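Local coordinates for conserved hypothetical alanine and leucine RICH protein (Mycobacterium tuberculosis, PDB 2WAM), which is of unknown function but belongs to the PAC2 family and represents a duplicated gene family of actinobacteria, at residues 104-109 against 129-134; 96-101 against 143-148; 150-155 against 217-222. All coordinates share one frame; numbering follows the deposited sequence.

In the fold
Contacts 1 and 2 reach the same mixed sheet, and contact 3 lies beside contact 1, in the loop after strand 143-148 and at the start of helix 219-229. Strands 94-101, 131-137 and 143-148 are consecutive in that sheet: contact 2 joins the outer two of them, and contact 1 ties the start of the middle one to helix 103-106. Along the chain contact 1 is nested inside the loop closed by contact 2, their centres about 13 Å apart. Contact 3 follows in series, its centre about 11 Å from that of contact 1 and about 17 Å from that of contact 2. Backbone bonds of Asp153 with Leu106 and of Leu150 with Glu130 connect contacts 1 and 3, where neighbouring subunits also meet the chain.

Contact 1 (104-109 against 129-134); sequences DELLDY and PELSLY
Leu106 ends the short helix 103-106 and Leu107 follows it, while Pro129 lies two residues before Leu131, where strand 131-137 begins; the backbones stay well apart, the CA atoms of Leu107 and Pro129 being 8.8 Å from each other, so that side chains alone make the contact. Pro129 has the most surface buried. Its CG meets CD2 of Leu107 at 3.9 Å, and the two side chains cross at about a right angle. Leu107 reaches it with CG anti to the backbone N (chi1 173°), a torsion that also brings CD2 over the centre of the Tyr109 ring, 3.5 Å above the plane. The methyl group is thus shared between ring and proline. Tyr109 itself touches Pro129 more loosely and obliquely, CE2 to CG at 4.5 Å. Further along, Leu106 CD1 rests 4.3 Å from Leu131 CD2. Between the two segments the chain makes a beta hairpin, strands 115-119 and 122-126, that stands apart from the main mixed sheet; the contact brings its two connecting arms together at the base. Tyr109 OH donates to Asp104 OD1 at 2.6 Å, using the anti lone pair of that oxygen, and the ring is tied to Asp104 through its hydroxyl. In the other segment, Tyr134 OH gives its proton to Glu130 OE1 at 2.5 Å, from the syn side and 22° out of the carboxylate plane, while Glu130 OE2 forms a salt bridge with Lys90. The Asp104 carboxylate also accepts from the backbone N atoms of Glu157 and Arg158 of the second subunit, and the Tyr109 ring stacks with Trp156 of that same subunit.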
ATOM      1  N   ASP A 104      -8.682  -7.980 -13.466  1.00 20.02           N
ATOM      2  CA  ASP A 104      -9.737  -7.426 -12.621  1.00 20.35           C
ATOM      3  C   ASP A 104      -9.520  -5.954 -12.223  1.00 35.41           C
ATOM      4  O   ASP A 104     -10.485  -5.222 -11.973  1.00 30.43           O
ATOM      5  CB  ASP A 104      -9.962  -8.280 -11.379  1.00 20.78           C
ATOM      6  CG  ASP A 104     -11.257  -7.916 -10.636  1.00 33.61           C
ATOM      7  OD1 ASP A 104     -12.343  -7.961 -11.258  1.00 29.82           O
ATOM      8  OD2 ASP A 104     -11.194  -7.596  -9.423  1.00 25.82           O
ATOM      9  N   GLU A 105      -8.257  -5.535 -12.161  1.00 32.73           N
ATOM     10  CA  GLU A 105      -7.911  -4.147 -11.860  1.00 29.49           C
ATOM     11  C   GLU A 105      -7.870  -3.248 -13.105  1.00 33.23           C
ATOM     12  O   GLU A 105      -7.783  -2.026 -12.979  1.00 34.02           O
ATOM     13  CB  GLU A 105      -6.554  -4.060 -11.133  1.00 26.00           C
ATOM     14  CG  GLU A 105      -6.505  -4.689  -9.743  1.00 31.01           C
ATOM     15  CD  GLU A 105      -7.286  -3.896  -8.705  1.00 43.38           C
ATOM     16  OE1 GLU A 105      -7.917  -4.530  -7.830  1.00 39.03           O
ATOM     17  OE2 GLU A 105      -7.274  -2.643  -8.760  1.00 50.59           O
ATOM     18  N   LEU A 106      -7.937  -3.845 -14.292  1.00 26.43           N
ATOM     19  CA  LEU A 106      -7.656  -3.112 -15.525  1.00 30.09           C
ATOM     20  C   LEU A 106      -8.840  -3.074 -16.486  1.00 30.60           C
ATOM     21  O   LEU A 106      -8.764  -2.478 -17.556  1.00 31.13           O
ATOM     22  CB  LEU A 106      -6.444  -3.727 -16.243  1.00 26.42           C
ATOM     23  CG  LEU A 106      -5.125  -3.803 -15.477  1.00 27.33           C
ATOM     24  CD1 LEU A 106      -4.148  -4.676 -16.225  1.00 26.48           C
ATOM     25  CD2 LEU A 106      -4.541  -2.419 -15.253  1.00 33.31           C
ATOM     26  N   LEU A 107      -9.936  -3.707 -16.101  1.00 26.85           N
ATOM     27  CA  LEU A 107     -11.059  -3.870 -17.015  1.00 24.67           C
ATOM     28  C   LEU A 107     -12.304  -3.080 -16.601  1.00 25.85           C
ATOM     29  O   LEU A 107     -12.651  -2.997 -15.417  1.00 30.76           O
ATOM     30  CB  LEU A 107     -11.374  -5.360 -17.153  1.00 26.23           C
ATOM     31  CG  LEU A 107     -12.618  -5.741 -17.930  1.00 34.12           C
ATOM     32  CD1 LEU A 107     -12.360  -5.536 -19.418  1.00 33.06           C
ATOM     33  CD2 LEU A 107     -13.019  -7.180 -17.618  1.00 32.59           C
ATOM     34  N   ASP A 108     -12.960  -2.475 -17.580  1.00 25.08           N
ATOM     35  CA  ASP A 108     -14.272  -1.888 -17.357  1.00 27.02           C
ATOM     36  C   ASP A 108     -15.328  -2.960 -17.639  1.00 29.11           C
ATOM     37  O   ASP A 108     -15.650  -3.246 -18.792  1.00 36.62           O
ATOM     38  CB  ASP A 108     -14.463  -0.684 -18.273  1.00 38.39           C
ATOM     39  CG  ASP A 108     -15.823  -0.017 -18.117  1.00 41.49           C
ATOM     40  OD1 ASP A 108     -16.777  -0.640 -17.609  1.00 35.43           O
ATOM     41  OD2 ASP A 108     -15.933   1.148 -18.540  1.00 57.10           O
ATOM     42  N   TYR A 109     -15.867  -3.551 -16.581  1.00 28.29           N
ATOM     43  CA  TYR A 109     -16.763  -4.692 -16.730  1.00 33.51           C
ATOM     44  C   TYR A 109     -18.097  -4.362 -17.388  1.00 33.74           C
ATOM     45  O   TYR A 109     -18.678  -5.199 -18.080  1.00 29.59           O
ATOM     46  CB  TYR A 109     -17.015  -5.347 -15.380  1.00 24.72           C
ATOM     47  CG  TYR A 109     -15.901  -6.258 -14.950  1.00 33.15           C
ATOM     48  CD1 TYR A 109     -14.858  -5.777 -14.175  1.00 30.22           C
ATOM     49  CD2 TYR A 109     -15.894  -7.602 -15.306  1.00 30.10           C
ATOM     50  CE1 TYR A 109     -13.836  -6.594 -13.764  1.00 21.98           C
ATOM     51  CE2 TYR A 109     -14.881  -8.436 -14.892  1.00 20.30           C
ATOM     52  CZ  TYR A 109     -13.851  -7.922 -14.113  1.00 27.95           C
ATOM     53  OH  TYR A 109     -12.822  -8.726 -13.672  1.00 28.98           O
ATOM     54  N   PRO A 129     -12.226 -13.168 -18.302  1.00 40.35           N
ATOM     55  CA  PRO A 129     -11.199 -12.441 -19.047  1.00 33.45           C
ATOM     56  C   PRO A 129      -9.788 -12.767 -18.560  1.00 32.16           C
ATOM     57  O   PRO A 129      -9.560 -12.860 -17.361  1.00 38.91           O
ATOM     58  CB  PRO A 129     -11.540 -10.975 -18.738  1.00 35.75           C
ATOM     59  CG  PRO A 129     -12.285 -11.025 -17.463  1.00 30.19           C
ATOM     60  CD  PRO A 129     -13.144 -12.233 -17.627  1.00 32.49           C
ATOM     61  N   GLU A 130      -8.855 -12.927 -19.489  1.00 31.37           N
ATOM     62  CA  GLU A 130      -7.469 -13.186 -19.145  1.00 31.37           C
ATOM     63  C   GLU A 130      -6.604 -12.071 -19.696  1.00 26.89           C
ATOM     64  O   GLU A 130      -6.968 -11.399 -20.658  1.00 33.99           O
ATOM     65  CB  GLU A 130      -6.981 -14.529 -19.716  1.00 45.60           C
ATOM     66  CG  GLU A 130      -6.655 -14.493 -21.232  1.00 89.55           C
ATOM     67  CD  GLU A 130      -5.366 -15.242 -21.608  1.00 82.60           C
ATOM     68  OE1 GLU A 130      -4.669 -15.730 -20.696  1.00 87.83           O
ATOM     69  OE2 GLU A 130      -5.040 -15.334 -22.814  1.00 64.52           O
ATOM     70  N   LEU A 131      -5.469 -11.867 -19.048  1.00 27.03           N
ATOM     71  CA  LEU A 131      -4.378 -11.059 -19.575  1.00 33.20           C
ATOM     72  C   LEU A 131      -3.131 -11.676 -18.958  1.00 31.97           C
ATOM     73  O   LEU A 131      -2.886 -11.533 -17.742  1.00 23.46           O
ATOM     74  CB  LEU A 131      -4.509  -9.566 -19.214  1.00 18.78           C
ATOM     75  CG  LEU A 131      -3.398  -8.694 -19.823  1.00 25.02           C
ATOM     76  CD1 LEU A 131      -3.215  -8.996 -21.314  1.00 18.76           C
ATOM     77  CD2 LEU A 131      -3.640  -7.206 -19.615  1.00 20.21           C
ATOM     78  N   SER A 132      -2.373 -12.394 -19.792  1.00 22.70           N
ATOM     79  CA  SER A 132      -1.258 -13.211 -19.312  1.00 25.35           C
ATOM     80  C   SER A 132       0.026 -13.156 -20.151  1.00 32.95           C
ATOM     81  O   SER A 132       0.001 -12.915 -21.361  1.00 34.27           O
ATOM     82  CB  SER A 132      -1.715 -14.660 -19.135  1.00 22.08           C
ATOM     83  OG  SER A 132      -2.646 -14.771 -18.063  1.00 36.42           O
ATOM     84  N   LEU A 133       1.155 -13.366 -19.484  1.00 33.92           N
ATOM     85  CA  LEU A 133       2.420 -13.547 -20.177  1.00 26.45           C
ATOM     86  C   LEU A 133       2.798 -15.021 -20.118  1.00 25.28           C
ATOM     87  O   LEU A 133       3.032 -15.551 -19.031  1.00 31.86           O
ATOM     88  CB  LEU A 133       3.518 -12.691 -19.534  1.00 29.18           C
ATOM     89  CG  LEU A 133       4.903 -12.793 -20.186  1.00 23.06           C
ATOM     90  CD1 LEU A 133       4.841 -12.421 -21.647  1.00 21.13           C
ATOM     91  CD2 LEU A 133       5.889 -11.923 -19.474  1.00 26.58           C
ATOM     92  N   TYR A 134       2.847 -15.674 -21.278  1.00 25.77           N
ATOM     93  CA  TYR A 134       3.221 -17.095 -21.380  1.00 30.35           C
ATOM     94  C   TYR A 134       4.633 -17.350 -21.921  1.00 26.41           C
ATOM     95  O   TYR A 134       5.156 -16.573 -22.716  1.00 29.05           O
ATOM     96  CB  TYR A 134       2.249 -17.839 -22.297  1.00 25.78           C
ATOM     97  CG  TYR A 134       0.818 -17.814 -21.837  1.00 33.96           C
ATOM     98  CD1 TYR A 134      -0.083 -16.906 -22.371  1.00 33.50           C
ATOM     99  CD2 TYR A 134       0.364 -18.701 -20.871  1.00 32.08           C
ATOM    100  CE1 TYR A 134      -1.397 -16.877 -21.960  1.00 28.02           C
ATOM    101  CE2 TYR A 134      -0.944 -18.680 -20.455  1.00 33.73           C
ATOM    102  CZ  TYR A 134      -1.826 -17.765 -21.009  1.00 34.08           C
ATOM    103  OH  TYR A 134      -3.137 -17.738 -20.593  1.00 42.89           O
TER

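Contact 2 (96-101 against 143-148)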
ATOM      1  N   GLU A  96       3.683 -22.483 -20.732  1.00 31.88           N
ATOM      2  CA  GLU A  96       3.797 -22.246 -19.292  1.00 31.67           C
ATOM      3  C   GLU A  96       3.429 -20.809 -18.956  1.00 35.43           C
ATOM      4  O   GLU A  96       3.825 -19.876 -19.651  1.00 45.47           O
ATOM      5  CB  GLU A  96       5.220 -22.504 -18.810  1.00 40.34           C
ATOM      6  CG  GLU A  96       5.485 -23.899 -18.291  1.00 61.37           C
ATOM      7  CD  GLU A  96       6.888 -24.017 -17.705  1.00 88.11           C
ATOM      8  OE1 GLU A  96       7.729 -24.711 -18.317  1.00 95.69           O
ATOM      9  OE2 GLU A  96       7.156 -23.397 -16.647  1.00 94.87           O
ATOM     10  N   LEU A  97       2.684 -20.624 -17.876  1.00 35.68           N
ATOM     11  CA  LEU A  97       2.387 -19.276 -17.398  1.00 25.51           C
ATOM     12  C   LEU A  97       3.625 -18.634 -16.758  1.00 33.27           C
ATOM     13  O   LEU A  97       4.332 -19.252 -15.951  1.00 32.68           O
ATOM     14  CB  LEU A  97       1.238 -19.310 -16.403  1.00 24.59           C
ATOM     15  CG  LEU A  97       0.723 -17.963 -15.912  1.00 35.41           C
ATOM     16  CD1 LEU A  97      -0.009 -17.239 -17.029  1.00 36.46           C
ATOM     17  CD2 LEU A  97      -0.192 -18.206 -14.745  1.00 24.96           C
ATOM     18  N   VAL A  98       3.901 -17.395 -17.138  1.00 29.01           N
ATOM     19  CA  VAL A  98       5.004 -16.669 -16.541  1.00 28.80           C
ATOM     20  C   VAL A  98       4.461 -15.595 -15.611  1.00 32.94           C
ATOM     21  O   VAL A  98       4.956 -15.435 -14.505  1.00 30.95           O
ATOM     22  CB  VAL A  98       5.933 -16.051 -17.607  1.00 32.53           C
ATOM     23  CG1 VAL A  98       6.951 -15.076 -16.955  1.00 21.68           C
ATOM     24  CG2 VAL A  98       6.622 -17.158 -18.396  1.00 21.16           C
ATOM     25  N   ALA A  99       3.436 -14.875 -16.060  1.00 30.49           N
ATOM     26  CA  ALA A  99       2.809 -13.836 -15.240  1.00 27.51           C
ATOM     27  C   ALA A  99       1.316 -13.652 -15.550  1.00 30.21           C
ATOM     28  O   ALA A  99       0.920 -13.556 -16.717  1.00 35.50           O
ATOM     29  CB  ALA A  99       3.559 -12.512 -15.399  1.00 21.01           C
ATOM     30  N   SER A 100       0.492 -13.621 -14.506  1.00 24.90           N
ATOM     31  CA  SER A 100      -0.922 -13.274 -14.660  1.00 31.41           C
ATOM     32  C   SER A 100      -1.069 -11.809 -14.346  1.00 24.65           C
ATOM     33  O   SER A 100      -0.745 -11.377 -13.240  1.00 20.64           O
ATOM     34  CB  SER A 100      -1.820 -14.037 -13.677  1.00 20.30           C
ATOM     35  OG  SER A 100      -1.434 -15.385 -13.570  1.00 66.40           O
ATOM     36  N   PHE A 101      -1.579 -11.040 -15.299  1.00 19.88           N
ATOM     37  CA  PHE A 101      -1.858  -9.644 -15.012  1.00 19.99           C
ATOM     38  C   PHE A 101      -3.192  -9.494 -14.284  1.00 28.20           C
ATOM     39  O   PHE A 101      -4.072 -10.356 -14.370  1.00 26.41           O
ATOM     40  CB  PHE A 101      -1.758  -8.799 -16.270  1.00 19.76           C
ATOM     41  CG  PHE A 101      -0.350  -8.661 -16.777  1.00 31.01           C
ATOM     42  CD1 PHE A 101       0.211  -9.640 -17.585  1.00 28.37           C
ATOM     43  CD2 PHE A 101       0.421  -7.570 -16.428  1.00 20.32           C
ATOM     44  CE1 PHE A 101       1.514  -9.521 -18.040  1.00 27.91           C
ATOM     45  CE2 PHE A 101       1.725  -7.441 -16.882  1.00 21.23           C
ATOM     46  CZ  PHE A 101       2.272  -8.416 -17.684  1.00 23.39           C
ATOM     47  N   PRO A 143      12.581 -21.437 -27.023  1.00 31.87           N
ATOM     48  CA  PRO A 143      11.648 -20.731 -26.124  1.00 31.92           C
ATOM     49  C   PRO A 143      11.246 -19.373 -26.678  1.00 29.77           C
ATOM     50  O   PRO A 143      12.051 -18.713 -27.333  1.00 28.98           O
ATOM     51  CB  PRO A 143      12.463 -20.538 -24.830  1.00 25.20           C
ATOM     52  CG  PRO A 143      13.614 -21.508 -24.952  1.00 25.54           C
ATOM     53  CD  PRO A 143      13.911 -21.604 -26.417  1.00 25.93           C
ATOM     54  N   PHE A 144      10.003 -18.975 -26.444  1.00 25.65           N
ATOM     55  CA  PHE A 144       9.599 -17.607 -26.728  1.00 30.69           C
ATOM     56  C   PHE A 144       8.474 -17.183 -25.811  1.00 31.44           C
ATOM     57  O   PHE A 144       7.871 -18.019 -25.143  1.00 31.83           O
ATOM     58  CB  PHE A 144       9.272 -17.382 -28.220  1.00 34.87           C
ATOM     59  CG  PHE A 144       8.059 -18.128 -28.722  1.00 31.32           C
ATOM     60  CD1 PHE A 144       6.846 -17.480 -28.873  1.00 25.60           C
ATOM     61  CD2 PHE A 144       8.147 -19.465 -29.091  1.00 29.17           C
ATOM     62  CE1 PHE A 144       5.730 -18.160 -29.362  1.00 31.92           C
ATOM     63  CE2 PHE A 144       7.033 -20.148 -29.576  1.00 29.39           C
ATOM     64  CZ  PHE A 144       5.826 -19.494 -29.710  1.00 31.47           C
ATOM     65  N   LEU A 145       8.212 -15.879 -25.759  1.00 30.42           N
ATOM     66  CA  LEU A 145       7.161 -15.352 -24.896  1.00 26.69           C
ATOM     67  C   LEU A 145       5.928 -14.907 -25.687  1.00 31.31           C
ATOM     68  O   LEU A 145       6.025 -14.439 -26.833  1.00 26.95           O
ATOM     69  CB  LEU A 145       7.698 -14.198 -24.047  1.00 31.98           C
ATOM     70  CG  LEU A 145       8.793 -14.568 -23.048  1.00 33.19           C
ATOM     71  CD1 LEU A 145       9.339 -13.333 -22.341  1.00 30.16           C
ATOM     72  CD2 LEU A 145       8.254 -15.575 -22.045  1.00 21.34           C
ATOM     73  N   LEU A 146       4.767 -15.067 -25.066  1.00 27.29           N
ATOM     74  CA  LEU A 146       3.511 -14.626 -25.655  1.00 27.82           C
ATOM     75  C   LEU A 146       2.754 -13.832 -24.621  1.00 24.23           C
ATOM     76  O   LEU A 146       2.447 -14.350 -23.564  1.00 31.18           O
ATOM     77  CB  LEU A 146       2.645 -15.816 -26.089  1.00 28.09           C
ATOM     78  CG  LEU A 146       1.218 -15.447 -26.539  1.00 34.06           C
ATOM     79  CD1 LEU A 146       1.224 -14.548 -27.778  1.00 27.09           C
ATOM     80  CD2 LEU A 146       0.360 -16.675 -26.799  1.00 24.95           C
ATOM     81  N   LEU A 147       2.471 -12.572 -24.928  1.00 28.03           N
ATOM     82  CA  LEU A 147       1.583 -11.737 -24.122  1.00 26.98           C
ATOM     83  C   LEU A 147       0.203 -11.692 -24.782  1.00 25.42           C
ATOM     84  O   LEU A 147       0.076 -11.209 -25.908  1.00 30.49           O
ATOM     85  CB  LEU A 147       2.149 -10.317 -24.007  1.00 29.57           C
ATOM     86  CG  LEU A 147       1.262  -9.293 -23.289  1.00 27.33           C
ATOM     87  CD1 LEU A 147       1.164  -9.597 -21.794  1.00 19.53           C
ATOM     88  CD2 LEU A 147       1.771  -7.899 -23.532  1.00 21.10           C
ATOM     89  N   ALA A 148      -0.829 -12.190 -24.095  1.00 23.79           N
ATOM     90  CA  ALA A 148      -2.162 -12.307 -24.710  1.00 21.00           C
ATOM     91  C   ALA A 148      -3.309 -12.124 -23.737  1.00 18.33           C
ATOM     92  O   ALA A 148      -3.128 -12.204 -22.522  1.00 25.94           O
ATOM     93  CB  ALA A 148      -2.307 -13.645 -25.461  1.00 24.43           C
TER
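Leu147 and Phe101 bury the most surface here, with Leu145 next. The Phe101 ring brings CE1 to 3.8 Å from Leu147 CD1, and the two side chains cross at about a right angle. The two first torsions differ: Phe101 holds CG beside its backbone N (chi1 -70°), whereas Leu147 holds its CG anti to N (chi1 175°), and the CD1 methyl is carried to the ring. Val163 of helix 156-169 touches both side chains, and Phe159 meets the Phe101 ring edge-to-face. Two residues before Leu147, Leu145 makes the other touch, CD2 to CG2 of Val98 at 4.3 Å. The CA atoms of Val98 and Leu145 are 8.7 Å apart, too far for backbone pairing, because strand 131-137 runs between the two segments and is antiparallel to both. Val98 and Ala99 both face Leu133 of that middle strand, a classic beta bulge. Strands 94-101 and 143-148 are thus two parallel strands of the mixed sheet on either side of antiparallel strand 131-137, and Phe101 and Leu147 meet past the strand between them, on the face that helix 156-169 covers.

Contact 3 (150-155 against 217-222)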
ATOM      1  N   LEU A 150      -7.140  -9.681 -23.056  1.00 27.09           N
ATOM      2  CA  LEU A 150      -7.849  -8.432 -23.354  1.00 29.68           C
ATOM      3  C   LEU A 150      -6.933  -7.223 -23.271  1.00 26.83           C
ATOM      4  O   LEU A 150      -6.153  -7.100 -22.338  1.00 31.04           O
ATOM      5  CB  LEU A 150      -9.005  -8.214 -22.373  1.00 18.46           C
ATOM      6  CG  LEU A 150     -10.001  -9.360 -22.240  1.00 25.90           C
ATOM      7  CD1 LEU A 150     -11.293  -8.880 -21.629  1.00 27.39           C
ATOM      8  CD2 LEU A 150     -10.270  -9.956 -23.595  1.00 20.58           C
ATOM      9  N   GLU A 151      -7.037  -6.324 -24.241  1.00 26.43           N
ATOM     10  CA  GLU A 151      -6.500  -4.976 -24.067  1.00 27.01           C
ATOM     11  C   GLU A 151      -7.160  -4.330 -22.845  1.00 30.49           C
ATOM     12  O   GLU A 151      -8.386  -4.280 -22.756  1.00 29.26           O
ATOM     13  CB  GLU A 151      -6.778  -4.137 -25.310  1.00 26.83           C
ATOM     14  CG  GLU A 151      -6.324  -2.695 -25.230  1.00 28.24           C
ATOM     15  CD  GLU A 151      -6.801  -1.895 -26.422  1.00 33.45           C
ATOM     16  OE1 GLU A 151      -8.025  -1.854 -26.647  1.00 43.31           O
ATOM     17  OE2 GLU A 151      -5.961  -1.320 -27.142  1.00 27.55           O
ATOM     18  N   PRO A 152      -6.351  -3.847 -21.892  1.00 22.09           N
ATOM     19  CA  PRO A 152      -6.904  -3.165 -20.715  1.00 23.48           C
ATOM     20  C   PRO A 152      -7.627  -1.854 -21.079  1.00 23.81           C
ATOM     21  O   PRO A 152      -7.348  -1.266 -22.117  1.00 22.35           O
ATOM     22  CB  PRO A 152      -5.663  -2.851 -19.862  1.00 24.72           C
ATOM     23  CG  PRO A 152      -4.496  -3.541 -20.516  1.00 24.78           C
ATOM     24  CD  PRO A 152      -4.880  -3.792 -21.940  1.00 25.68           C
ATOM     25  N   ASP A 153      -8.551  -1.410 -20.233  1.00 20.86           N
ATOM     26  CA  ASP A 153      -9.144  -0.081 -20.379  1.00 25.61           C
ATOM     27  C   ASP A 153      -8.310   0.925 -19.591  1.00 29.94           C
ATOM     28  O   ASP A 153      -8.125   2.064 -20.007  1.00 32.32           O
ATOM     29  CB  ASP A 153     -10.580  -0.048 -19.847  1.00 28.60           C
ATOM     30  CG  ASP A 153     -11.503  -0.938 -20.619  1.00 35.64           C
ATOM     31  OD1 ASP A 153     -11.605  -2.124 -20.271  1.00 39.26           O
ATOM     32  OD2 ASP A 153     -12.136  -0.449 -21.572  1.00 42.49           O
ATOM     33  N   LEU A 154      -7.807   0.476 -18.450  1.00 28.59           N
ATOM     34  CA  LEU A 154      -7.140   1.342 -17.497  1.00 27.85           C
ATOM     35  C   LEU A 154      -5.630   1.186 -17.505  1.00 25.61           C
ATOM     36  O   LEU A 154      -5.105   0.181 -17.983  1.00 27.36           O
ATOM     37  CB  LEU A 154      -7.656   1.027 -16.099  1.00 27.33           C
ATOM     38  CG  LEU A 154      -9.175   1.018 -15.991  1.00 28.97           C
ATOM     39  CD1 LEU A 154      -9.584   0.727 -14.570  1.00 20.73           C
ATOM     40  CD2 LEU A 154      -9.757   2.357 -16.464  1.00 20.73           C
ATOM     41  N   LYS A 155      -4.950   2.206 -16.986  1.00 22.61           N
ATOM     42  CA  LYS A 155      -3.536   2.137 -16.603  1.00 22.34           C
ATOM     43  C   LYS A 155      -2.531   1.663 -17.654  1.00 33.64           C
ATOM     44  O   LYS A 155      -1.661   0.849 -17.339  1.00 31.55           O
ATOM     45  CB  LYS A 155      -3.399   1.227 -15.394  1.00 21.28           C
ATOM     46  CG  LYS A 155      -4.095   1.728 -14.176  1.00 24.38           C
ATOM     47  CD  LYS A 155      -4.397   0.579 -13.247  1.00 23.60           C
ATOM     48  CE  LYS A 155      -4.848   1.090 -11.901  1.00 32.92           C
ATOM     49  NZ  LYS A 155      -5.624   0.047 -11.240  1.00 46.73           N
ATOM     50  N   GLY A 217      -4.459   5.487 -30.625  1.00 40.27           N
ATOM     51  CA  GLY A 217      -3.489   4.575 -30.058  1.00 37.16           C
ATOM     52  C   GLY A 217      -4.134   3.340 -29.467  1.00 32.77           C
ATOM     53  O   GLY A 217      -5.318   3.348 -29.111  1.00 30.21           O
ATOM     54  N   SER A 218      -3.355   2.271 -29.381  1.00 35.72           N
ATOM     55  CA  SER A 218      -3.771   1.046 -28.703  1.00 35.43           C
ATOM     56  C   SER A 218      -2.681   0.579 -27.728  1.00 34.09           C
ATOM     57  O   SER A 218      -1.516   0.950 -27.860  1.00 42.56           O
ATOM     58  CB  SER A 218      -4.085  -0.046 -29.726  1.00 33.12           C
ATOM     59  OG  SER A 218      -2.916  -0.498 -30.393  1.00 37.93           O
ATOM     60  N   ALA A 219      -3.047  -0.234 -26.750  1.00 25.14           N
ATOM     61  CA  ALA A 219      -2.057  -0.720 -25.798  1.00 27.56           C
ATOM     62  C   ALA A 219      -0.895  -1.419 -26.499  1.00 30.75           C
ATOM     63  O   ALA A 219       0.264  -1.215 -26.138  1.00 29.58           O
ATOM     64  CB  ALA A 219      -2.697  -1.635 -24.765  1.00 22.54           C
ATOM     65  N   SER A 220      -1.207  -2.236 -27.502  1.00 20.80           N
ATOM     66  CA  SER A 220      -0.173  -2.915 -28.289  1.00 28.48           C
ATOM     67  C   SER A 220       0.711  -1.925 -29.031  1.00 28.54           C
ATOM     68  O   SER A 220       1.930  -2.028 -28.993  1.00 31.43           O
ATOM     69  CB  SER A 220      -0.780  -3.913 -29.284  1.00 32.87           C
ATOM     70  OG  SER A 220      -0.817  -5.225 -28.749  1.00 29.63           O
ATOM     71  N   ASN A 221       0.101  -0.957 -29.702  1.00 27.35           N
ATOM     72  CA  ASN A 221       0.891   0.033 -30.418  1.00 33.08           C
ATOM     73  C   ASN A 221       1.729   0.883 -29.482  1.00 35.29           C
ATOM     74  O   ASN A 221       2.905   1.142 -29.744  1.00 30.69           O
ATOM     75  CB  ASN A 221       0.003   0.934 -31.270  1.00 39.39           C
ATOM     76  CG  ASN A 221      -0.498   0.246 -32.519  1.00 43.38           C
ATOM     77  OD1 ASN A 221       0.062  -0.769 -32.962  1.00 31.61           O
ATOM     78  ND2 ASN A 221      -1.568   0.798 -33.099  1.00 45.15           N
ATOM     79  N   LEU A 222       1.118   1.333 -28.392  1.00 32.29           N
ATOM     80  CA  LEU A 222       1.839   2.156 -27.437  1.00 28.62           C
ATOM     81  C   LEU A 222       2.968   1.347 -26.800  1.00 31.54           C
ATOM     82  O   LEU A 222       4.030   1.892 -26.518  1.00 34.40           O
ATOM     83  CB  LEU A 222       0.903   2.740 -26.381  1.00 22.86           C
ATOM     84  CG  LEU A 222       1.479   3.882 -25.543  1.00 36.69           C
ATOM     85  CD1 LEU A 222       1.914   5.048 -26.426  1.00 28.55           C
ATOM     86  CD2 LEU A 222       0.474   4.350 -24.506  1.00 33.85           C
TER
HETATM   87  O   HOH W   1      -4.028  -3.139 -27.938  1.00 28.73           O
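Ser218 is the first residue of 217-222 to meet the loop 150-155, its CB lying 3.4 Å from Glu151 OE2. As N-cap of helix 219-229 it turns OG back between its backbone N and carbonyl carbon (chi1 69°), from where OG accepts from Asn221 N at 3.1 Å. Ala219 follows and makes the direct bond: its N donates to Glu151 OE2 at 3.1 Å and 161°, on the anti side and 16° out of the carboxylate plane. Its CB sits against Glu151 CG at 3.8 Å and Pro152 CD at 4.2 Å. Ser220 is joined through water 1, which accepts from its N and donates to Glu151 OE2 at 2.8 Å. A carboxylate oxygen thus engages two consecutive N-H groups of the first helical turn, one directly and one through water, an arrangement the helix dipole would probably strengthen. Glu151 OE1 forms salt bridges with Arg110 and Arg113 of the third subunit. Farther on, the Leu222 side chain leans on Glu157 and Ile160 of helix 156-169. Pro152 packs on Phe159 of that helix, while Ser220 OG bonds to His70 of strand 67-73, so the start of helix 219-229 sits between loop, helix and central sheet.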